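Transcriptional regulator (Saccharomonospora viridis, PDB 4KWA) probably acts as a TetR-family transcriptional repressor that binds regulatory DNA, and is seen here with choline bound in the pocket of its C-terminal domain. Local coordinates at residues 12-16 and 29-34; 80-84 and 129-133. One frame throughout, in Å; residues are numbered along the deposited sequence.

Contact 1: residues 12-16 and 29-34. With EDO (1,2-ethanediol), chain D.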
ATOM      1  N   THR A  12     -17.401 -10.927  12.594  1.00 30.58           N
ATOM      2  CA  THR A  12     -17.878  -9.595  12.978  1.00 32.16           C
ATOM      3  C   THR A  12     -16.685  -8.620  13.086  1.00 29.10           C
ATOM      4  O   THR A  12     -16.721  -7.507  12.476  1.00 24.23           O
ATOM      5  CB  THR A  12     -18.759  -9.660  14.262  1.00 31.77           C
ATOM      6  OG1 THR A  12     -19.912 -10.467  14.027  1.00 41.70           O
ATOM      7  CG2 THR A  12     -19.191  -8.326  14.680  1.00 31.99           C
ATOM      8  N   ALA A  13     -15.639  -9.011  13.851  1.00 29.09           N
ATOM      9  CA  ALA A  13     -14.420  -8.162  13.960  1.00 31.68           C
ATOM     10  C   ALA A  13     -13.797  -7.802  12.639  1.00 29.73           C
ATOM     11  O   ALA A  13     -13.435  -6.633  12.438  1.00 27.10           O
ATOM     12  CB  ALA A  13     -13.388  -8.764  14.905  1.00 29.42           C
ATOM     13  N   TRP A  14     -13.712  -8.755  11.683  1.00 27.40           N
ATOM     14  CA  TRP A  14     -13.146  -8.486  10.355  1.00 31.08           C
ATOM     15  C   TRP A  14     -13.836  -7.382   9.596  1.00 24.28           C
ATOM     16  O   TRP A  14     -13.217  -6.405   9.134  1.00 24.34           O
ATOM     17  CB  TRP A  14     -13.188  -9.755   9.479  1.00 29.78           C
ATOM     18  CG  TRP A  14     -12.544  -9.575   8.103  1.00 33.12           C
ATOM     19  CD1 TRP A  14     -13.164  -9.319   6.867  1.00 37.91           C
ATOM     20  CD2 TRP A  14     -11.138  -9.671   7.830  1.00 35.42           C
ATOM     21  NE1 TRP A  14     -12.184  -9.220   5.888  1.00 40.05           N
ATOM     22  CE2 TRP A  14     -10.951  -9.462   6.449  1.00 45.22           C
ATOM     23  CE3 TRP A  14     -10.028  -9.896   8.632  1.00 37.88           C
ATOM     24  CZ2 TRP A  14      -9.673  -9.485   5.841  1.00 37.95           C
ATOM     25  CZ3 TRP A  14      -8.741  -9.937   8.031  1.00 42.23           C
ATOM     26  CH2 TRP A  14      -8.590  -9.736   6.625  1.00 45.88           C
ATOM     27  N   ARG A  15     -15.166  -7.469   9.606  1.00 27.10           N
ATOM     28  CA  ARG A  15     -16.021  -6.495   8.957  1.00 30.58           C
ATOM     29  C   ARG A  15     -15.948  -5.088   9.593  1.00 27.07           C
ATOM     30  O   ARG A  15     -15.777  -4.083   8.876  1.00 27.69           O
ATOM     31  CB  ARG A  15     -17.443  -7.058   8.883  1.00 27.15           C
ATOM     32  CG  ARG A  15     -18.429  -6.162   8.129  1.00 31.15           C
ATOM     33  CD  ARG A  15     -19.806  -6.715   8.046  1.00 31.45           C
ATOM     34  NE  ARG A  15     -20.394  -7.195   9.287  1.00 35.34           N
ATOM     35  CZ  ARG A  15     -20.385  -8.480   9.590  1.00 32.58           C
ATOM     36  NH1 ARG A  15     -19.773  -9.314   8.760  1.00 47.89           N
ATOM     37  NH2 ARG A  15     -20.879  -8.912  10.698  1.00 37.09           N
ATOM     38  N   LEU A  16     -15.936  -5.056  10.928  1.00 27.95           N
ATOM     39  CA  LEU A  16     -15.804  -3.809  11.646  1.00 31.61           C
ATOM     40  C   LEU A  16     -14.425  -3.159  11.432  1.00 25.51           C
ATOM     41  O   LEU A  16     -14.324  -1.945  11.198  1.00 30.21           O
ATOM     42  CB  LEU A  16     -16.133  -4.027  13.116  1.00 29.97           C
ATOM     43  CG  LEU A  16     -17.548  -4.437  13.536  1.00 27.20           C
ATOM     44  CD1 LEU A  16     -17.677  -4.583  15.066  1.00 28.72           C
ATOM     45  CD2 LEU A  16     -18.483  -3.352  12.985  1.00 33.83           C
ATOM     46  N   ASP A  29     -18.169  -2.781  20.598  1.00 32.60           N
ATOM     47  CA  ASP A  29     -18.789  -2.668  19.235  1.00 30.67           C
ATOM     48  C   ASP A  29     -19.028  -4.093  18.747  1.00 34.45           C
ATOM     49  O   ASP A  29     -20.060  -4.403  18.111  1.00 29.32           O
ATOM     50  CB  ASP A  29     -17.857  -1.963  18.274  1.00 27.13           C
ATOM     51  CG  ASP A  29     -17.642  -0.536  18.620  1.00 36.58           C
ATOM     52  OD1 ASP A  29     -18.648   0.098  18.960  1.00 36.25           O
ATOM     53  OD2 ASP A  29     -16.495  -0.011  18.445  1.00 38.00           O
ATOM     54  N   ILE A  30     -18.042  -4.948  18.966  1.00 26.48           N
ATOM     55  CA  ILE A  30     -18.203  -6.354  18.594  1.00 28.24           C
ATOM     56  C   ILE A  30     -19.279  -7.045  19.415  1.00 30.94           C
ATOM     57  O   ILE A  30     -20.203  -7.692  18.871  1.00 30.57           O
ATOM     58  CB  ILE A  30     -16.884  -7.108  18.709  1.00 27.46           C
ATOM     59  CG1 ILE A  30     -15.872  -6.449  17.853  1.00 27.67           C
ATOM     60  CG2 ILE A  30     -16.983  -8.531  18.201  1.00 30.81           C
ATOM     61  CD1 ILE A  30     -14.410  -6.768  18.169  1.00 29.65           C
ATOM     62  N   ALA A  31     -19.259  -6.822  20.726  1.00 32.29           N
ATOM     63  CA  ALA A  31     -20.201  -7.468  21.648  1.00 34.01           C
ATOM     64  C   ALA A  31     -21.632  -7.014  21.361  1.00 36.12           C
ATOM     65  O   ALA A  31     -22.541  -7.854  21.382  1.00 30.49           O
ATOM     66  CB  ALA A  31     -19.813  -7.182  23.059  1.00 31.82           C
ATOM     67  N   SER A  32     -21.823  -5.727  21.023  1.00 35.25           N
ATOM     68  CA  SER A  32     -23.164  -5.189  20.691  1.00 36.65           C
ATOM     69  C   SER A  32     -23.737  -5.793  19.423  1.00 30.35           C
ATOM     70  O   SER A  32     -24.951  -6.056  19.280  1.00 32.69           O
ATOM     71  CB  SER A  32     -23.088  -3.674  20.432  1.00 42.87           C
ATOM     72  OG  SER A  32     -23.004  -3.031  21.675  1.00 47.84           O
ATOM     73  N   GLU A  33     -22.898  -5.924  18.455  1.00 29.43           N
ATOM     74  CA  GLU A  33     -23.312  -6.446  17.177  1.00 34.24           C
ATOM     75  C   GLU A  33     -23.772  -7.867  17.279  1.00 33.78           C
ATOM     76  O   GLU A  33     -24.679  -8.311  16.547  1.00 36.55           O
ATOM     77  CB  GLU A  33     -22.118  -6.372  16.272  1.00 38.70           C
ATOM     78  CG  GLU A  33     -22.287  -6.978  14.906  1.00 44.73           C
ATOM     79  CD  GLU A  33     -22.240  -6.013  13.801  1.00 50.59           C
ATOM     80  OE1 GLU A  33     -22.123  -6.574  12.692  1.00 67.27           O
ATOM     81  OE2 GLU A  33     -22.307  -4.773  14.032  1.00 53.63           O
ATOM     82  N   LEU A  34     -23.097  -8.639  18.096  1.00 32.77           N
ATOM     83  CA  LEU A  34     -23.444 -10.081  18.329  1.00 36.53           C
ATOM     84  C   LEU A  34     -24.284 -10.460  19.536  1.00 37.50           C
ATOM     85  O   LEU A  34     -24.751 -11.588  19.616  1.00 39.02           O
ATOM     86  CB  LEU A  34     -22.149 -10.878  18.465  1.00 38.15           C
ATOM     87  CG  LEU A  34     -21.254 -10.977  17.272  1.00 38.11           C
ATOM     88  CD1 LEU A  34     -19.918 -11.430  17.771  1.00 41.68           C
ATOM     89  CD2 LEU A  34     -21.816 -11.938  16.255  1.00 46.28           C
TER
HETATM   90  C1  EDO D 302     -21.119  -3.660   9.684  1.00 44.15           C
HETATM   91  O1  EDO D 302     -21.394  -4.781  10.691  1.00 44.27           O
HETATM   92  C2  EDO D 302     -19.746  -2.978   9.771  1.00 46.20           C
HETATM   93  O2  EDO D 302     -19.586  -1.532  10.036  1.00 47.52           O
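Ala13 and Ile30 are the pair whose CA atoms lie nearest, 6.2 Å apart, where segments 12-16 and 29-34 run at 120° with axes 10.0 Å apart. This is the three-helix DNA-binding domain of a TetR-type regulator: helix 2-20 packs on helix 27-34, which lies in the predicted helix-turn-helix motif. Thr12 works with both branches. Its CG2, anti to the backbone N, lies 3.4 Å from CG of Glu33, the two side chains passing each other in opposite senses. The other branch meets Leu34 end to end; OG1 hydrogen-bonds back to the carbonyl of Arg8, so this polar atom is satisfied within its own helix. Leu16 sends CD1 to within 3.8 Å of CG1 of Ile30, while CD1 of Ile30 touches the Ala13 methyl. Val25, in the loop between the helices, touches both Leu16 and Ile30, and Ala13 also meets Ile51 of helix 48-71, which extends this apolar core.

Beside this apolar packing, Glu33 and Arg15 form a salt bridge. Glu33 bends at chi2 (114°), and OE1 reaches NH2 of Arg15 at the edge of the guanidinium, in its plane; the bond is weak at 3.3 Å though nearly straight, and the carboxylate is turned 24° from that plane. A 1,2-ethanediol, probably from the crystallisation liquor, accepts a 3.0 Å hydrogen bond at O1 from NE of Arg15.

Contact 2: residues 80-84 and 129-133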
ATOM      1  N   ARG A  80      -5.930 -18.893 -16.369  1.00 27.17           N
ATOM      2  CA  ARG A  80      -5.635 -18.954 -14.952  1.00 28.16           C
ATOM      3  C   ARG A  80      -5.128 -17.612 -14.387  1.00 29.44           C
ATOM      4  O   ARG A  80      -5.614 -17.121 -13.360  1.00 26.76           O
ATOM      5  CB  ARG A  80      -4.613 -20.065 -14.618  1.00 29.95           C
ATOM      6  CG  ARG A  80      -5.086 -21.450 -14.715  1.00 33.29           C
ATOM      7  CD  ARG A  80      -3.996 -22.437 -14.319  1.00 32.40           C
ATOM      8  NE  ARG A  80      -3.732 -22.495 -12.912  1.00 32.25           N
ATOM      9  CZ  ARG A  80      -4.422 -23.235 -12.038  1.00 38.27           C
ATOM     10  NH1 ARG A  80      -5.551 -23.848 -12.403  1.00 42.82           N
ATOM     11  NH2 ARG A  80      -4.062 -23.284 -10.751  1.00 43.41           N
ATOM     12  N   LEU A  81      -4.129 -17.042 -15.057  1.00 32.92           N
ATOM     13  CA  LEU A  81      -3.529 -15.732 -14.650  1.00 28.61           C
ATOM     14  C   LEU A  81      -4.614 -14.634 -14.659  1.00 30.11           C
ATOM     15  O   LEU A  81      -4.740 -13.857 -13.701  1.00 28.98           O
ATOM     16  CB  LEU A  81      -2.345 -15.423 -15.531  1.00 29.53           C
ATOM     17  CG  LEU A  81      -1.485 -14.298 -15.009  1.00 35.13           C
ATOM     18  CD1 LEU A  81      -0.880 -14.629 -13.652  1.00 31.67           C
ATOM     19  CD2 LEU A  81      -0.401 -13.912 -16.023  1.00 35.46           C
ATOM     20  N   VAL A  82      -5.442 -14.603 -15.684  1.00 31.09           N
ATOM     21  CA  VAL A  82      -6.560 -13.634 -15.759  1.00 31.73           C
ATOM     22  C   VAL A  82      -7.522 -13.802 -14.584  1.00 34.60           C
ATOM     23  O   VAL A  82      -7.893 -12.810 -13.977  1.00 29.43           O
ATOM     24  CB  VAL A  82      -7.331 -13.696 -17.109  1.00 36.18           C
ATOM     25  CG1 VAL A  82      -8.608 -12.846 -17.067  1.00 45.04           C
ATOM     26  CG2 VAL A  82      -6.432 -13.232 -18.263  1.00 40.06           C
ATOM     27  N   ARG A  83      -7.861 -15.028 -14.217  1.00 31.67           N
ATOM     28  CA  ARG A  83      -8.737 -15.242 -13.071  1.00 31.71           C
ATOM     29  C   ARG A  83      -8.087 -14.867 -11.754  1.00 26.48           C
ATOM     30  O   ARG A  83      -8.667 -14.240 -10.933  1.00 31.14           O
ATOM     31  CB  ARG A  83      -9.158 -16.676 -12.984  1.00 32.24           C
ATOM     32  CG  ARG A  83     -10.376 -16.973 -13.773  1.00 45.34           C
ATOM     33  CD  ARG A  83     -10.470 -18.446 -14.036  1.00 55.58           C
ATOM     34  NE  ARG A  83     -11.393 -18.680 -15.112  1.00 67.16           N
ATOM     35  CZ  ARG A  83     -12.685 -18.830 -14.955  1.00 64.10           C
ATOM     36  NH1 ARG A  83     -13.417 -19.021 -16.016  1.00 60.96           N
ATOM     37  NH2 ARG A  83     -13.227 -18.810 -13.752  1.00 63.61           N
ATOM     38  N   LEU A  84      -6.864 -15.286 -11.589  1.00 25.38           N
ATOM     39  CA  LEU A  84      -6.070 -14.939 -10.425  1.00 29.25           C
ATOM     40  C   LEU A  84      -6.034 -13.460 -10.175  1.00 30.64           C
ATOM     41  O   LEU A  84      -6.122 -13.066  -9.044  1.00 29.62           O
ATOM     42  CB  LEU A  84      -4.624 -15.434 -10.516  1.00 31.40           C
ATOM     43  CG  LEU A  84      -4.408 -16.862 -10.121  1.00 38.65           C
ATOM     44  CD1 LEU A  84      -2.989 -17.314 -10.487  1.00 41.13           C
ATOM     45  CD2 LEU A  84      -4.707 -17.032  -8.605  1.00 38.09           C
ATOM     46  N   THR A 129       2.353 -18.815  -6.250  1.00 23.19           N
ATOM     47  CA  THR A 129       1.279 -19.096  -7.145  1.00 23.10           C
ATOM     48  C   THR A 129       1.434 -18.364  -8.495  1.00 26.52           C
ATOM     49  O   THR A 129       1.224 -18.921  -9.563  1.00 26.19           O
ATOM     50  CB  THR A 129      -0.026 -18.741  -6.461  1.00 31.43           C
ATOM     51  OG1 THR A 129      -0.209 -19.746  -5.474  1.00 28.13           O
ATOM     52  CG2 THR A 129      -1.186 -18.765  -7.467  1.00 32.15           C
ATOM     53  N   ILE A 130       1.718 -17.049  -8.423  1.00 25.13           N
ATOM     54  CA  ILE A 130       1.912 -16.246  -9.600  1.00 27.96           C
ATOM     55  C   ILE A 130       3.087 -16.771 -10.371  1.00 26.44           C
ATOM     56  O   ILE A 130       2.966 -17.044 -11.606  1.00 25.13           O
ATOM     57  CB  ILE A 130       2.188 -14.762  -9.209  1.00 28.96           C
ATOM     58  CG1 ILE A 130       0.993 -14.151  -8.481  1.00 34.24           C
ATOM     59  CG2 ILE A 130       2.456 -13.958 -10.465  1.00 29.14           C
ATOM     60  CD1 ILE A 130      -0.303 -14.252  -9.250  1.00 40.93           C
ATOM     61  N   ALA A 131       4.217 -16.965  -9.697  1.00 25.39           N
ATOM     62  CA  ALA A 131       5.387 -17.435 -10.426  1.00 26.10           C
ATOM     63  C   ALA A 131       5.174 -18.800 -11.115  1.00 27.66           C
ATOM     64  O   ALA A 131       5.623 -19.070 -12.259  1.00 26.52           O
ATOM     65  CB  ALA A 131       6.610 -17.461  -9.460  1.00 24.90           C
HETATM   66  N   MSE A 132       4.456 -19.680 -10.411  1.00 25.27           N
HETATM   67  CA  MSE A 132       4.175 -20.978 -10.942  1.00 27.85           C
HETATM   68  C   MSE A 132       3.296 -20.843 -12.130  1.00 27.81           C
HETATM   69  O   MSE A 132       3.460 -21.609 -13.086  1.00 26.48           O
HETATM   70  CB  MSE A 132       3.571 -21.888  -9.885  1.00 27.97           C
HETATM   71  CG  MSE A 132       3.208 -23.228 -10.474  1.00 33.83           C
HETATM   72 SE   MSE A 132       2.142 -24.155  -9.080  1.00 46.38          SE
HETATM   73  CE  MSE A 132       0.356 -23.260  -8.985  1.00 53.23           C
ATOM     74  N   THR A 133       2.327 -19.923 -12.095  1.00 24.16           N
ATOM     75  CA  THR A 133       1.437 -19.750 -13.266  1.00 25.25           C
ATOM     76  C   THR A 133       2.199 -19.270 -14.526  1.00 28.91           C
ATOM     77  O   THR A 133       1.969 -19.715 -15.662  1.00 29.74           O
ATOM     78  CB  THR A 133       0.340 -18.807 -12.874  1.00 23.43           C
ATOM     79  OG1 THR A 133      -0.248 -19.382 -11.670  1.00 27.48           O
ATOM     80  CG2 THR A 133      -0.766 -18.650 -14.008  1.00 31.29           C
TER
HETATM   81  O   HOH W   1      -1.412 -21.671 -11.444  1.00 34.99           O
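Thr133, Leu84 and Leu81 lose the most surface where segments 80-84 and 129-133 pack. Two nearly antiparallel helices of the all-helical ligand-binding domain of this TetR-type protein meet here, their short axes at 157° and 10.5 Å apart, with Leu81 and Thr133 the nearest pair of CA atoms. Thr133 divides its two branches between the neighbours. Its CG2, placed anti to the backbone N, reaches 3.9 Å from CB of Leu81 and also touches CB of Arg80. OG1 faces Leu84 CD1 at 3.6 Å, the two side chains meeting end to end. That same leucine methyl lies 3.8 Å from CG2 of Thr129 and packs more loosely on CD1 of Ile130. Leu81 has CG anti to its own N (chi1 -167°); its CD1 lies 4.0 Å from Thr133 CG2 and only distantly meets CD1 of Ile130. Both Leu81 and Ile130 continue onto Leu155 of helix 148-168, and Leu84 onto Gln67 and Leu71 of helix 48-71, so the pair also packs against these two helices.

The polar part centres on Thr133 OG1. It donates to Thr129 O at 2.6 Å, tilted 27° from the carbonyl plane and from the opposite face to Thr133 N, so that carbonyl takes two bonds. OG1 also accepts from a water 2.6 Å away, and the water in turn accepts from NE of Arg80, whose NH1 is held by the carbonyl of Ile74. The direct contacts are thus van der Waals, and the polar link across the segments runs through one water, leaving the buried hydroxyl both donating and accepting.

From the N terminus, contact 1 comes first: helix 2-20 is met again by helix 27-34, closing a short loop of 12 intervening residues within the DNA-binding domain. Helix 38-44 then follows, and the long helix 48-71 leads on to the C-terminal domain. There contact 2 closes a much wider loop, 44 residues, when helix 113-139 returns to helix 77-86 after helix 94-109. The two loops stand in series, neither enclosing nor crossing the other. The centres of contact 1 and contact 2 lie about 34 Å apart on opposite sides of the chain's centre, with nearest atoms about 16 Å apart. Helix 48-71 is their common neighbour, touching Ala13 in contact 1 and Leu84 in contact 2.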